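Local coordinates for aminopeptidase-like protein (Chaetomium thermophilum, PDB 5JM6), which probably acts as a zinc-dependent aminopeptidase of the M18 family and assembles as a dodecamer, at residues T67-V72 against N108-I113; A159-A164 against F336-I341; L174-R179 against W280-F285. All coordinates share one frame; numbering follows the deposited sequence.

Interaction 1: residues T67-V72 against N108-I113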
ATOM      1  N   THR A  67      10.080 -29.745  36.972  1.00 29.91           N
ATOM      2  CA  THR A  67      10.449 -28.373  37.303  1.00 30.13           C
ATOM      3  C   THR A  67      11.903 -28.296  37.735  1.00 32.76           C
ATOM      4  O   THR A  67      12.513 -29.310  38.075  1.00 37.30           O
ATOM      5  CB  THR A  67       9.555 -27.789  38.417  1.00 35.02           C
ATOM      6  OG1 THR A  67       9.934 -28.341  39.684  1.00 35.00           O
ATOM      7  CG2 THR A  67       8.089 -28.095  38.143  1.00 34.01           C
ATOM      8  N   VAL A  68      12.457 -27.090  37.709  1.00 35.28           N
ATOM      9  CA  VAL A  68      13.853 -26.895  38.061  1.00 32.35           C
ATOM     10  C   VAL A  68      14.108 -27.332  39.509  1.00 35.49           C
ATOM     11  O   VAL A  68      15.197 -27.802  39.838  1.00 34.42           O
ATOM     12  CB  VAL A  68      14.281 -25.419  37.832  1.00 26.23           C
ATOM     13  CG1 VAL A  68      13.622 -24.484  38.836  1.00 31.71           C
ATOM     14  CG2 VAL A  68      15.790 -25.282  37.873  1.00 29.45           C
ATOM     15  N   PHE A  69      13.090 -27.228  40.361  1.00 34.25           N
ATOM     16  CA  PHE A  69      13.224 -27.634  41.758  1.00 33.55           C
ATOM     17  C   PHE A  69      13.278 -29.147  41.913  1.00 37.00           C
ATOM     18  O   PHE A  69      13.911 -29.658  42.835  1.00 39.80           O
ATOM     19  CB  PHE A  69      12.079 -27.068  42.593  1.00 34.43           C
ATOM     20  CG  PHE A  69      11.959 -25.583  42.508  1.00 33.36           C
ATOM     21  CD1 PHE A  69      12.925 -24.767  43.071  1.00 36.40           C
ATOM     22  CD2 PHE A  69      10.889 -25.001  41.855  1.00 29.20           C
ATOM     23  CE1 PHE A  69      12.822 -23.395  42.988  1.00 34.67           C
ATOM     24  CE2 PHE A  69      10.780 -23.630  41.771  1.00 31.09           C
ATOM     25  CZ  PHE A  69      11.747 -22.826  42.337  1.00 32.04           C
ATOM     26  N   HIS A  70      12.610 -29.867  41.020  1.00 31.80           N
ATOM     27  CA  HIS A  70      12.704 -31.318  41.037  1.00 32.44           C
ATOM     28  C   HIS A  70      14.083 -31.765  40.572  1.00 34.00           C
ATOM     29  O   HIS A  70      14.627 -32.745  41.077  1.00 39.81           O
ATOM     30  CB  HIS A  70      11.618 -31.948  40.166  1.00 33.31           C
ATOM     31  CG  HIS A  70      10.247 -31.857  40.758  1.00 34.27           C
ATOM     32  ND1 HIS A  70       9.458 -30.733  40.639  1.00 32.30           N
ATOM     33  CD2 HIS A  70       9.530 -32.744  41.486  1.00 34.85           C
ATOM     34  CE1 HIS A  70       8.311 -30.934  41.262  1.00 37.40           C
ATOM     35  NE2 HIS A  70       8.330 -32.147  41.785  1.00 36.69           N
ATOM     36  N   VAL A  71      14.655 -31.035  39.622  1.00 28.94           N
ATOM     37  CA  VAL A  71      15.947 -31.409  39.062  1.00 31.87           C
ATOM     38  C   VAL A  71      17.059 -31.333  40.105  1.00 33.26           C
ATOM     39  O   VAL A  71      17.872 -32.249  40.215  1.00 34.60           O
ATOM     40  CB  VAL A  71      16.306 -30.530  37.854  1.00 32.92           C
ATOM     41  CG1 VAL A  71      17.718 -30.831  37.372  1.00 22.72           C
ATOM     42  CG2 VAL A  71      15.305 -30.758  36.743  1.00 29.32           C
ATOM     43  N   VAL A  72      17.089 -30.253  40.879  1.00 30.21           N
ATOM     44  CA  VAL A  72      18.099 -30.123  41.924  1.00 33.89           C
ATOM     45  C   VAL A  72      17.888 -31.187  43.001  1.00 34.02           C
ATOM     46  O   VAL A  72      18.850 -31.762  43.507  1.00 33.13           O
ATOM     47  CB  VAL A  72      18.091 -28.714  42.548  1.00 33.00           C
ATOM     48  CG1 VAL A  72      18.798 -28.707  43.897  1.00 27.14           C
ATOM     49  CG2 VAL A  72      18.750 -27.728  41.602  1.00 27.60           C
ATOM     50  N   ASN A 108      19.115 -21.525  46.363  1.00 42.56           N
ATOM     51  CA  ASN A 108      17.672 -21.384  46.133  1.00 41.06           C
ATOM     52  C   ASN A 108      16.998 -22.706  45.735  1.00 38.79           C
ATOM     53  O   ASN A 108      15.854 -22.734  45.283  1.00 35.82           O
ATOM     54  CB  ASN A 108      17.449 -20.297  45.059  1.00 43.40           C
ATOM     55  CG  ASN A 108      15.987 -20.095  44.692  1.00 49.31           C
ATOM     56  OD1 ASN A 108      15.197 -19.587  45.485  1.00 52.91           O
ATOM     57  ND2 ASN A 108      15.627 -20.484  43.472  1.00 45.72           N
ATOM     58  N   GLY A 109      17.680 -23.820  45.978  1.00 44.25           N
ATOM     59  CA  GLY A 109      17.132 -25.121  45.636  1.00 35.62           C
ATOM     60  C   GLY A 109      16.942 -25.316  44.139  1.00 39.95           C
ATOM     61  O   GLY A 109      16.388 -26.327  43.713  1.00 37.68           O
ATOM     62  N   SER A 110      17.267 -24.288  43.355  1.00 39.94           N
ATOM     63  CA  SER A 110      17.277 -24.368  41.894  1.00 37.57           C
ATOM     64  C   SER A 110      18.652 -24.333  41.200  1.00 35.96           C
ATOM     65  O   SER A 110      18.725 -24.446  39.976  1.00 35.94           O
ATOM     66  CB  SER A 110      16.401 -23.253  41.332  1.00 36.71           C
ATOM     67  OG  SER A 110      16.876 -21.986  41.741  1.00 39.92           O
ATOM     68  N   SER A 111      19.726 -24.144  41.961  1.00 33.89           N
ATOM     69  CA  SER A 111      21.075 -24.119  41.392  1.00 31.41           C
ATOM     70  C   SER A 111      21.985 -25.028  42.195  1.00 36.27           C
ATOM     71  O   SER A 111      21.922 -25.045  43.422  1.00 35.22           O
ATOM     72  CB  SER A 111      21.650 -22.701  41.367  1.00 35.40           C
ATOM     73  OG  SER A 111      21.369 -22.053  40.140  1.00 45.04           O
ATOM     74  N   ILE A 112      22.831 -25.786  41.508  1.00 34.72           N
ATOM     75  CA  ILE A 112      23.697 -26.722  42.204  1.00 34.84           C
ATOM     76  C   ILE A 112      25.062 -26.857  41.532  1.00 30.46           C
ATOM     77  O   ILE A 112      25.173 -26.882  40.304  1.00 32.41           O
ATOM     78  CB  ILE A 112      23.020 -28.110  42.325  1.00 35.48           C
ATOM     79  CG1 ILE A 112      23.888 -29.070  43.142  1.00 29.63           C
ATOM     80  CG2 ILE A 112      22.693 -28.686  40.952  1.00 34.45           C
ATOM     81  CD1 ILE A 112      23.218 -30.387  43.426  1.00 34.94           C
ATOM     82  N   ILE A 113      26.098 -26.921  42.362  1.00 30.74           N
ATOM     83  CA  ILE A 113      27.466 -27.124  41.910  1.00 28.98           C
ATOM     84  C   ILE A 113      28.056 -28.327  42.632  1.00 29.97           C
ATOM     85  O   ILE A 113      28.152 -28.328  43.856  1.00 32.80           O
ATOM     86  CB  ILE A 113      28.343 -25.887  42.178  1.00 25.98           C
ATOM     87  CG1 ILE A 113      27.845 -24.691  41.366  1.00 22.83           C
ATOM     88  CG2 ILE A 113      29.804 -26.183  41.866  1.00 25.69           C
ATOM     89  CD1 ILE A 113      28.497 -23.386  41.756  1.00 23.81           C
TER

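Interaction 2: residues A159-A164 against F336-I341. With ZN (zinc ion), chain G.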
ATOM      1  N   ALA A 159       1.538 -16.805  33.647  1.00 37.63           N
ATOM      2  CA  ALA A 159       2.405 -15.882  32.932  1.00 39.77           C
ATOM      3  C   ALA A 159       3.517 -16.667  32.257  1.00 45.98           C
ATOM      4  O   ALA A 159       4.170 -17.488  32.905  1.00 46.11           O
ATOM      5  CB  ALA A 159       2.981 -14.845  33.885  1.00 29.47           C
ATOM      6  N   GLN A 160       3.734 -16.436  30.964  1.00 48.61           N
ATOM      7  CA  GLN A 160       4.811 -17.148  30.293  1.00 58.84           C
ATOM      8  C   GLN A 160       6.129 -16.692  30.912  1.00 61.93           C
ATOM      9  O   GLN A 160       6.448 -15.502  30.953  1.00 56.91           O
ATOM     10  CB  GLN A 160       4.781 -16.933  28.765  1.00 58.56           C
ATOM     11  CG  GLN A 160       5.286 -15.591  28.227  1.00 61.51           C
ATOM     12  CD  GLN A 160       4.271 -14.471  28.352  1.00 66.66           C
ATOM     13  OE1 GLN A 160       3.133 -14.689  28.766  1.00 65.89           O
ATOM     14  NE2 GLN A 160       4.681 -13.261  27.984  1.00 69.77           N
ATOM     15  N   TYR A 161       6.877 -17.658  31.433  1.00 66.84           N
ATOM     16  CA  TYR A 161       8.145 -17.371  32.079  1.00 70.88           C
ATOM     17  C   TYR A 161       9.185 -16.981  31.049  1.00 73.80           C
ATOM     18  O   TYR A 161       9.787 -15.912  31.119  1.00 81.74           O
ATOM     19  CB  TYR A 161       8.617 -18.589  32.887  1.00 66.90           C
ATOM     20  CG  TYR A 161      10.122 -18.766  32.979  1.00 66.93           C
ATOM     21  CD1 TYR A 161      10.750 -19.867  32.404  1.00 62.56           C
ATOM     22  CD2 TYR A 161      10.910 -17.843  33.649  1.00 65.39           C
ATOM     23  CE1 TYR A 161      12.124 -20.036  32.491  1.00 63.59           C
ATOM     24  CE2 TYR A 161      12.276 -18.005  33.743  1.00 67.33           C
ATOM     25  CZ  TYR A 161      12.882 -19.098  33.160  1.00 65.87           C
ATOM     26  OH  TYR A 161      14.247 -19.246  33.256  1.00 63.15           O
ATOM     27  N   ALA A 162       9.380 -17.856  30.079  1.00 61.86           N
ATOM     28  CA  ALA A 162      10.530 -17.733  29.209  1.00 68.62           C
ATOM     29  C   ALA A 162      10.286 -16.893  27.967  1.00 73.23           C
ATOM     30  O   ALA A 162      11.232 -16.403  27.350  1.00 73.68           O
ATOM     31  CB  ALA A 162      10.981 -19.098  28.816  1.00 73.13           C
ATOM     32  N   GLY A 163       9.016 -16.652  27.658  1.00 69.21           N
ATOM     33  CA  GLY A 163       8.604 -16.477  26.278  1.00 67.26           C
ATOM     34  C   GLY A 163       8.081 -17.820  25.794  1.00 70.29           C
ATOM     35  O   GLY A 163       8.092 -18.126  24.602  1.00 64.12           O
ATOM     36  N   ALA A 164       7.631 -18.630  26.750  1.00 74.03           N
ATOM     37  CA  ALA A 164       7.259 -20.022  26.510  1.00 61.89           C
ATOM     38  C   ALA A 164       5.987 -20.266  25.704  1.00 56.23           C
ATOM     39  O   ALA A 164       5.977 -21.166  24.864  1.00 60.03           O
ATOM     40  CB  ALA A 164       7.141 -20.747  27.835  1.00 54.90           C
ATOM     41  N   PHE A 336      22.865 -24.279  36.458  1.00 35.91           N
ATOM     42  CA  PHE A 336      22.331 -22.969  36.811  1.00 36.87           C
ATOM     43  C   PHE A 336      20.864 -22.845  36.446  1.00 38.19           C
ATOM     44  O   PHE A 336      20.337 -23.596  35.629  1.00 38.33           O
ATOM     45  CB  PHE A 336      23.099 -21.842  36.112  1.00 39.35           C
ATOM     46  CG  PHE A 336      24.549 -21.776  36.467  1.00 38.21           C
ATOM     47  CD1 PHE A 336      24.968 -21.142  37.623  1.00 42.00           C
ATOM     48  CD2 PHE A 336      25.499 -22.333  35.630  1.00 35.00           C
ATOM     49  CE1 PHE A 336      26.309 -21.077  37.945  1.00 44.27           C
ATOM     50  CE2 PHE A 336      26.839 -22.270  35.944  1.00 38.62           C
ATOM     51  CZ  PHE A 336      27.245 -21.642  37.103  1.00 41.28           C
ATOM     52  N   ASP A 337      20.212 -21.891  37.092  1.00 44.34           N
ATOM     53  CA  ASP A 337      18.832 -21.541  36.811  1.00 46.52           C
ATOM     54  C   ASP A 337      18.807 -20.235  36.012  1.00 52.16           C
ATOM     55  O   ASP A 337      19.757 -19.452  36.076  1.00 50.72           O
ATOM     56  CB  ASP A 337      18.040 -21.409  38.115  1.00 46.37           C
ATOM     57  CG  ASP A 337      16.568 -21.110  37.888  1.00 57.88           C
ATOM     58  OD1 ASP A 337      16.101 -21.194  36.733  1.00 53.86           O
ATOM     59  OD2 ASP A 337      15.876 -20.795  38.878  1.00 60.69           O
ATOM     60  N   ASP A 338      17.747 -20.052  35.225  1.00 57.12           N
ATOM     61  CA  ASP A 338      17.443 -18.792  34.530  1.00 61.70           C
ATOM     62  C   ASP A 338      18.334 -18.380  33.353  1.00 64.03           C
ATOM     63  O   ASP A 338      18.662 -17.205  33.226  1.00 64.59           O
ATOM     64  CB  ASP A 338      17.463 -17.631  35.537  1.00 61.28           C
ATOM     65  CG  ASP A 338      16.517 -17.841  36.695  1.00 62.57           C
ATOM     66  OD1 ASP A 338      15.418 -18.387  36.484  1.00 68.32           O
ATOM     67  OD2 ASP A 338      16.881 -17.466  37.826  1.00 64.96           O
ATOM     68  N   GLU A 339      18.723 -19.317  32.493  1.00 63.14           N
ATOM     69  CA  GLU A 339      19.537 -18.958  31.326  1.00 65.08           C
ATOM     70  C   GLU A 339      18.705 -18.387  30.182  1.00 73.66           C
ATOM     71  O   GLU A 339      19.197 -17.604  29.364  1.00 70.69           O
ATOM     72  CB  GLU A 339      20.334 -20.168  30.838  1.00 58.13           C
ATOM     73  CG  GLU A 339      21.179 -19.933  29.589  1.00 64.62           C
ATOM     74  CD  GLU A 339      20.423 -20.223  28.303  1.00 73.94           C
ATOM     75  OE1 GLU A 339      20.699 -19.560  27.281  1.00 71.39           O
ATOM     76  OE2 GLU A 339      19.548 -21.113  28.315  1.00 77.65           O
ATOM     77  N   GLU A 340      17.443 -18.794  30.133  1.00 71.66           N
ATOM     78  CA  GLU A 340      16.504 -18.317  29.134  1.00 71.53           C
ATOM     79  C   GLU A 340      16.118 -16.846  29.414  1.00 68.62           C
ATOM     80  O   GLU A 340      15.509 -16.182  28.575  1.00 72.59           O
ATOM     81  CB  GLU A 340      15.265 -19.229  29.116  1.00 73.62           C
ATOM     82  CG  GLU A 340      15.539 -20.758  29.027  1.00 72.67           C
ATOM     83  CD  GLU A 340      15.622 -21.281  27.601  1.00 91.65           C
ATOM     84  OE1 GLU A 340      14.966 -20.690  26.723  1.00 95.16           O
ATOM     85  OE2 GLU A 340      16.298 -22.307  27.372  1.00100.11           O
ATOM     86  N   ILE A 341      16.433 -16.373  30.622  1.00 75.11           N
ATOM     87  CA  ILE A 341      16.258 -14.971  31.042  1.00 74.79           C
ATOM     88  C   ILE A 341      17.575 -14.149  31.020  1.00 73.79           C
ATOM     89  O   ILE A 341      17.645 -13.047  31.562  1.00 77.41           O
ATOM     90  CB  ILE A 341      15.578 -14.912  32.431  1.00 74.64           C
ATOM     91  CG1 ILE A 341      14.353 -15.815  32.420  1.00 74.61           C
ATOM     92  CG2 ILE A 341      15.071 -13.513  32.769  1.00 84.20           C
ATOM     93  CD1 ILE A 341      13.248 -15.329  31.489  1.00 66.61           C
TER
HETATM   94 ZN    ZN G 601      16.221 -22.400  25.523  1.00111.48          ZN

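Interaction 3: residues L174-R179 against W280-F285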
ATOM      1  N   LEU A 174      -1.865 -30.528  30.330  1.00 28.75           N
ATOM      2  CA  LEU A 174      -0.945 -29.844  31.224  1.00 29.62           C
ATOM      3  C   LEU A 174      -1.182 -30.241  32.666  1.00 30.87           C
ATOM      4  O   LEU A 174      -2.320 -30.336  33.122  1.00 31.77           O
ATOM      5  CB  LEU A 174      -1.072 -28.325  31.078  1.00 29.96           C
ATOM      6  CG  LEU A 174      -0.961 -27.736  29.672  1.00 29.78           C
ATOM      7  CD1 LEU A 174      -1.247 -26.242  29.707  1.00 27.76           C
ATOM      8  CD2 LEU A 174       0.408 -28.011  29.065  1.00 32.08           C
ATOM      9  N   SER A 175      -0.090 -30.477  33.380  1.00 32.08           N
ATOM     10  CA  SER A 175      -0.166 -30.721  34.805  1.00 31.43           C
ATOM     11  C   SER A 175       0.508 -29.557  35.514  1.00 36.94           C
ATOM     12  O   SER A 175       1.008 -28.634  34.867  1.00 34.95           O
ATOM     13  CB  SER A 175       0.491 -32.052  35.171  1.00 34.33           C
ATOM     14  OG  SER A 175       0.097 -32.475  36.465  1.00 44.47           O
ATOM     15  N   VAL A 176       0.517 -29.595  36.839  1.00 30.38           N
ATOM     16  CA  VAL A 176       1.086 -28.510  37.620  1.00 24.10           C
ATOM     17  C   VAL A 176       2.051 -29.083  38.653  1.00 31.34           C
ATOM     18  O   VAL A 176       1.882 -30.211  39.118  1.00 34.98           O
ATOM     19  CB  VAL A 176      -0.022 -27.667  38.304  1.00 22.39           C
ATOM     20  CG1 VAL A 176      -0.757 -28.485  39.356  1.00 26.43           C
ATOM     21  CG2 VAL A 176       0.554 -26.392  38.906  1.00 27.05           C
ATOM     22  N   GLY A 177       3.080 -28.314  38.981  1.00 28.49           N
ATOM     23  CA  GLY A 177       4.065 -28.739  39.954  1.00 30.77           C
ATOM     24  C   GLY A 177       4.959 -27.587  40.348  1.00 30.26           C
ATOM     25  O   GLY A 177       4.907 -26.512  39.751  1.00 32.31           O
ATOM     26  N   GLY A 178       5.771 -27.805  41.373  1.00 28.33           N
ATOM     27  CA  GLY A 178       6.663 -26.770  41.843  1.00 28.99           C
ATOM     28  C   GLY A 178       6.916 -26.918  43.325  1.00 32.42           C
ATOM     29  O   GLY A 178       6.815 -28.010  43.883  1.00 35.00           O
ATOM     30  N   ARG A 179       7.249 -25.805  43.963  1.00 27.40           N
ATOM     31  CA  ARG A 179       7.502 -25.807  45.391  1.00 35.46           C
ATOM     32  C   ARG A 179       6.457 -25.003  46.154  1.00 38.87           C
ATOM     33  O   ARG A 179       5.875 -24.053  45.630  1.00 34.89           O
ATOM     34  CB  ARG A 179       8.889 -25.254  45.679  1.00 37.24           C
ATOM     35  CG  ARG A 179       9.059 -23.812  45.270  1.00 36.79           C
ATOM     36  CD  ARG A 179      10.370 -23.291  45.787  1.00 41.19           C
ATOM     37  NE  ARG A 179      10.601 -21.901  45.420  1.00 41.88           N
ATOM     38  CZ  ARG A 179      11.765 -21.286  45.583  1.00 42.41           C
ATOM     39  NH1 ARG A 179      12.790 -21.948  46.101  1.00 38.01           N
ATOM     40  NH2 ARG A 179      11.906 -20.017  45.228  1.00 39.03           N
ATOM     41  N   TRP A 280       3.481 -20.284  47.068  1.00 38.57           N
ATOM     42  CA  TRP A 280       4.036 -21.401  46.323  1.00 36.11           C
ATOM     43  C   TRP A 280       4.571 -20.932  44.981  1.00 31.67           C
ATOM     44  O   TRP A 280       4.210 -19.861  44.493  1.00 31.07           O
ATOM     45  CB  TRP A 280       3.008 -22.527  46.128  1.00 31.88           C
ATOM     46  CG  TRP A 280       1.738 -22.171  45.390  1.00 36.77           C
ATOM     47  CD1 TRP A 280       1.612 -21.353  44.303  1.00 32.50           C
ATOM     48  CD2 TRP A 280       0.432 -22.708  45.636  1.00 35.44           C
ATOM     49  NE1 TRP A 280       0.303 -21.311  43.889  1.00 28.42           N
ATOM     50  CE2 TRP A 280      -0.440 -22.138  44.689  1.00 34.97           C
ATOM     51  CE3 TRP A 280      -0.085 -23.604  46.577  1.00 32.77           C
ATOM     52  CZ2 TRP A 280      -1.800 -22.436  44.655  1.00 32.36           C
ATOM     53  CZ3 TRP A 280      -1.438 -23.893  46.542  1.00 34.42           C
ATOM     54  CH2 TRP A 280      -2.279 -23.310  45.588  1.00 32.34           C
ATOM     55  N   GLU A 281       5.470 -21.722  44.412  1.00 33.95           N
ATOM     56  CA  GLU A 281       5.953 -21.464  43.073  1.00 33.11           C
ATOM     57  C   GLU A 281       5.556 -22.639  42.197  1.00 31.09           C
ATOM     58  O   GLU A 281       6.170 -23.702  42.261  1.00 32.02           O
ATOM     59  CB  GLU A 281       7.468 -21.267  43.091  1.00 32.05           C
ATOM     60  CG  GLU A 281       7.951 -20.041  42.347  1.00 30.22           C
ATOM     61  CD  GLU A 281       9.389 -19.698  42.679  1.00 41.67           C
ATOM     62  OE1 GLU A 281      10.181 -19.479  41.740  1.00 46.17           O
ATOM     63  OE2 GLU A 281       9.725 -19.640  43.881  1.00 44.43           O
ATOM     64  N   LEU A 282       4.550 -22.435  41.355  1.00 29.30           N
ATOM     65  CA  LEU A 282       4.002 -23.524  40.561  1.00 32.85           C
ATOM     66  C   LEU A 282       3.983 -23.148  39.092  1.00 32.52           C
ATOM     67  O   LEU A 282       3.780 -21.986  38.738  1.00 36.43           O
ATOM     68  CB  LEU A 282       2.590 -23.890  41.033  1.00 34.90           C
ATOM     69  CG  LEU A 282       2.436 -24.339  42.489  1.00 28.12           C
ATOM     70  CD1 LEU A 282       0.974 -24.567  42.828  1.00 24.88           C
ATOM     71  CD2 LEU A 282       3.237 -25.599  42.748  1.00 28.07           C
ATOM     72  N   GLU A 283       4.207 -24.138  38.239  1.00 31.96           N
ATOM     73  CA  GLU A 283       4.201 -23.923  36.802  1.00 34.64           C
ATOM     74  C   GLU A 283       3.419 -25.024  36.107  1.00 30.95           C
ATOM     75  O   GLU A 283       3.122 -26.061  36.701  1.00 29.37           O
ATOM     76  CB  GLU A 283       5.631 -23.865  36.263  1.00 34.48           C
ATOM     77  CG  GLU A 283       6.465 -25.085  36.613  1.00 36.55           C
ATOM     78  CD  GLU A 283       7.935 -24.899  36.298  1.00 44.48           C
ATOM     79  OE1 GLU A 283       8.529 -23.914  36.785  1.00 47.13           O
ATOM     80  OE2 GLU A 283       8.496 -25.739  35.564  1.00 50.10           O
ATOM     81  N   LEU A 284       3.075 -24.786  34.849  1.00 33.85           N
ATOM     82  CA  LEU A 284       2.426 -25.800  34.038  1.00 32.13           C
ATOM     83  C   LEU A 284       3.467 -26.501  33.177  1.00 30.22           C
ATOM     84  O   LEU A 284       4.367 -25.863  32.633  1.00 31.52           O
ATOM     85  CB  LEU A 284       1.329 -25.182  33.172  1.00 31.22           C
ATOM     86  CG  LEU A 284       0.247 -24.437  33.956  1.00 29.65           C
ATOM     87  CD1 LEU A 284      -0.808 -23.861  33.025  1.00 24.42           C
ATOM     88  CD2 LEU A 284      -0.386 -25.354  34.993  1.00 26.96           C
ATOM     89  N   PHE A 285       3.356 -27.820  33.079  1.00 30.10           N
ATOM     90  CA  PHE A 285       4.239 -28.590  32.218  1.00 30.21           C
ATOM     91  C   PHE A 285       3.434 -29.653  31.489  1.00 36.19           C
ATOM     92  O   PHE A 285       2.316 -29.978  31.886  1.00 37.15           O
ATOM     93  CB  PHE A 285       5.376 -29.231  33.020  1.00 31.19           C
ATOM     94  CG  PHE A 285       4.911 -30.143  34.121  1.00 34.77           C
ATOM     95  CD1 PHE A 285       4.671 -29.648  35.392  1.00 33.47           C
ATOM     96  CD2 PHE A 285       4.723 -31.496  33.887  1.00 35.56           C
ATOM     97  CE1 PHE A 285       4.246 -30.485  36.408  1.00 32.74           C
ATOM     98  CE2 PHE A 285       4.299 -32.337  34.900  1.00 35.37           C
ATOM     99  CZ  PHE A 285       4.060 -31.830  36.161  1.00 32.84           C
TER

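Interaction 1: residues T67-V72 against N108-I113
Val-72 turns CG1 anti to its backbone N (chi1 162°) and CG2 anti to its carbonyl carbon, so both methyls meet the Gly-109/Ser-110 backbone. Phe-69 sets CG anti to its carbonyl carbon (chi1 -56°), which carries the ring toward the same turn. The motif is the first turn of helix 68-81 packed against a tight turn and classic beta bulge. Ser-110 and Ser-111 form the bulge, where the chain enters strand 111-117 of the mixed sheet. Thr-67 is the N-cap residue of the helix.

The Phe-69 ring has Val-68 CG1 4.0 Å above its plane, over the centre. Its edge faces the turn: Phe-69 CE1 lies 3.9 Å from Asn-108 O, and Phe-69 CD1 lies 3.9 Å from Gly-109 O. Val-68 CG1 is also 3.9 Å from Ser-110 CB. The contact is thus mainly apolar groups against backbone, and it is buried. Asn-108 ND2 donates to Ser-110 OG nearly in its own amide plane, which ties the two ends of the turn. Asn-108 OD1 bonds to Lys-473 of a neighbouring subunit. Ser-111 OG bonds to Gln-347 O. Ile-112, farther along the strand, meets Val-72 CG2 with its CG2 at 4.1 Å.

Interaction 2: residues A159-A164 against F336-I341
The Tyr-161 ring is the main flat group, and both of its partners from 336-341 come at it obliquely. Ile-341 crosses the outer part of the ring, with CG1 3.3 Å from Tyr-161 CE2. Asp-338 OD1 stands 3.5 Å from Tyr-161 OH. Arg-140 adds a cation-pi contact to the ring.

Tyr-161 follows strand 153-160. The other segment lies in the loop after strand 330-336. This loop carries Glu-340, a ligand of the zinc in the active site. Ile-341 has CG1 anti to its carbonyl carbon (chi1 -49°), which brings CG1 to the tyrosine; chi2 of -66° then places CD1 there. Ala-162 CB meets Glu-340 CB at 4.3 Å, so the zinc ligand packs through its aliphatic base.

The Glu-340 chain bends at chi2 (-90°), and its carboxylate holds zinc with both oxygens. OE1 of Glu-340 is 2.4 Å from the metal and OE2 is 1.9 Å away. Asp-306 and His-485 complete the protein ligands of this ion.

The phenol hydrogen-bonds to Asp-135 OD2, while Asp-135 OD1 accepts from Glu-339 N. Asp-135 therefore joins the two segments, and its bonds probably help to fix the phenol and the loop that carries Glu-340.

Interaction 3: residues L174-R179 against W280-F285
Arg-179 and Glu-281 lie side by side and point the same way, with guanidinium and carboxylate planes 69° apart. Arg-179 is extended from CG to NE and approaches side-on. Both of its bonds fall on one oxygen: Arg-179 NH2 is 2.6 Å from Glu-281 OE2, and Arg-179 NE is 2.9 Å from that same OE2. The NH2 bond uses the syn lone pair, whereas NE meets the oxygen from above the carboxylate plane. OE2 also bonds to Ser-430 of a neighbouring subunit, and Arg-179 NH2 makes a salt bridge to Asp-429 of that subunit. The pair thus takes part in the contact with that subunit.

Phe-285 leans across to the other strand. Ser-175 CB makes an off-centre CH-pi contact, 4.1 Å from the ring centroid of Phe-285. The ring edge rests against Gly-177, which has no side chain to stand in its place.

These residues belong to neighbouring antiparallel strands, 174-183 and 277-286, of the six-stranded sheet. Over 174-179 and 280-285 the N-to-C directions differ by 149°. Three hydrogen-bonded pairs join them: Ser-175 with Phe-285, Gly-177 with Glu-283, and Arg-179 with Glu-281. Strand 190-196 continues the sheet beyond 174-183, and strand 139-141 does so beyond 277-286.

Val-176 and Leu-284 share the other face. Leu-174 and Leu-284 cross at about a right angle, with their CD1 atoms 4.1 Å apart. Val-176 crosses Leu-282 obliquely, and its CG2 is 3.9 Å from Leu-282 CB. Trp-280 lies beside helix 259-268. Its ring carries Leu-282 CD1 over the centre, 3.3 Å above the plane.

How the interactions relate
The three contacts have centres about 14 Å apart from one another. Interaction 1 lies against both of the others. Toward interaction 2, Ser-111 OG is 3.3 Å from Asp-337 N, probably a weak hydrogen bond. Toward interaction 3, Phe-69 CZ packs 3.4 Å from Arg-179 NE, and Thr-67 CG2 is 3.5 Å from Glu-283 OE2. Helix 68-81 thus starts between the mixed sheet and the six-stranded sheet. Interactions 2 and 3 do not touch, their nearest atoms being about 6 Å apart, but strands 153-160 and 174-183 share one sheet. Interaction 2 binds zinc directly. The side chain of Val-68 is about 12 Å from a zinc ion, and that of Glu-283 about 13 Å.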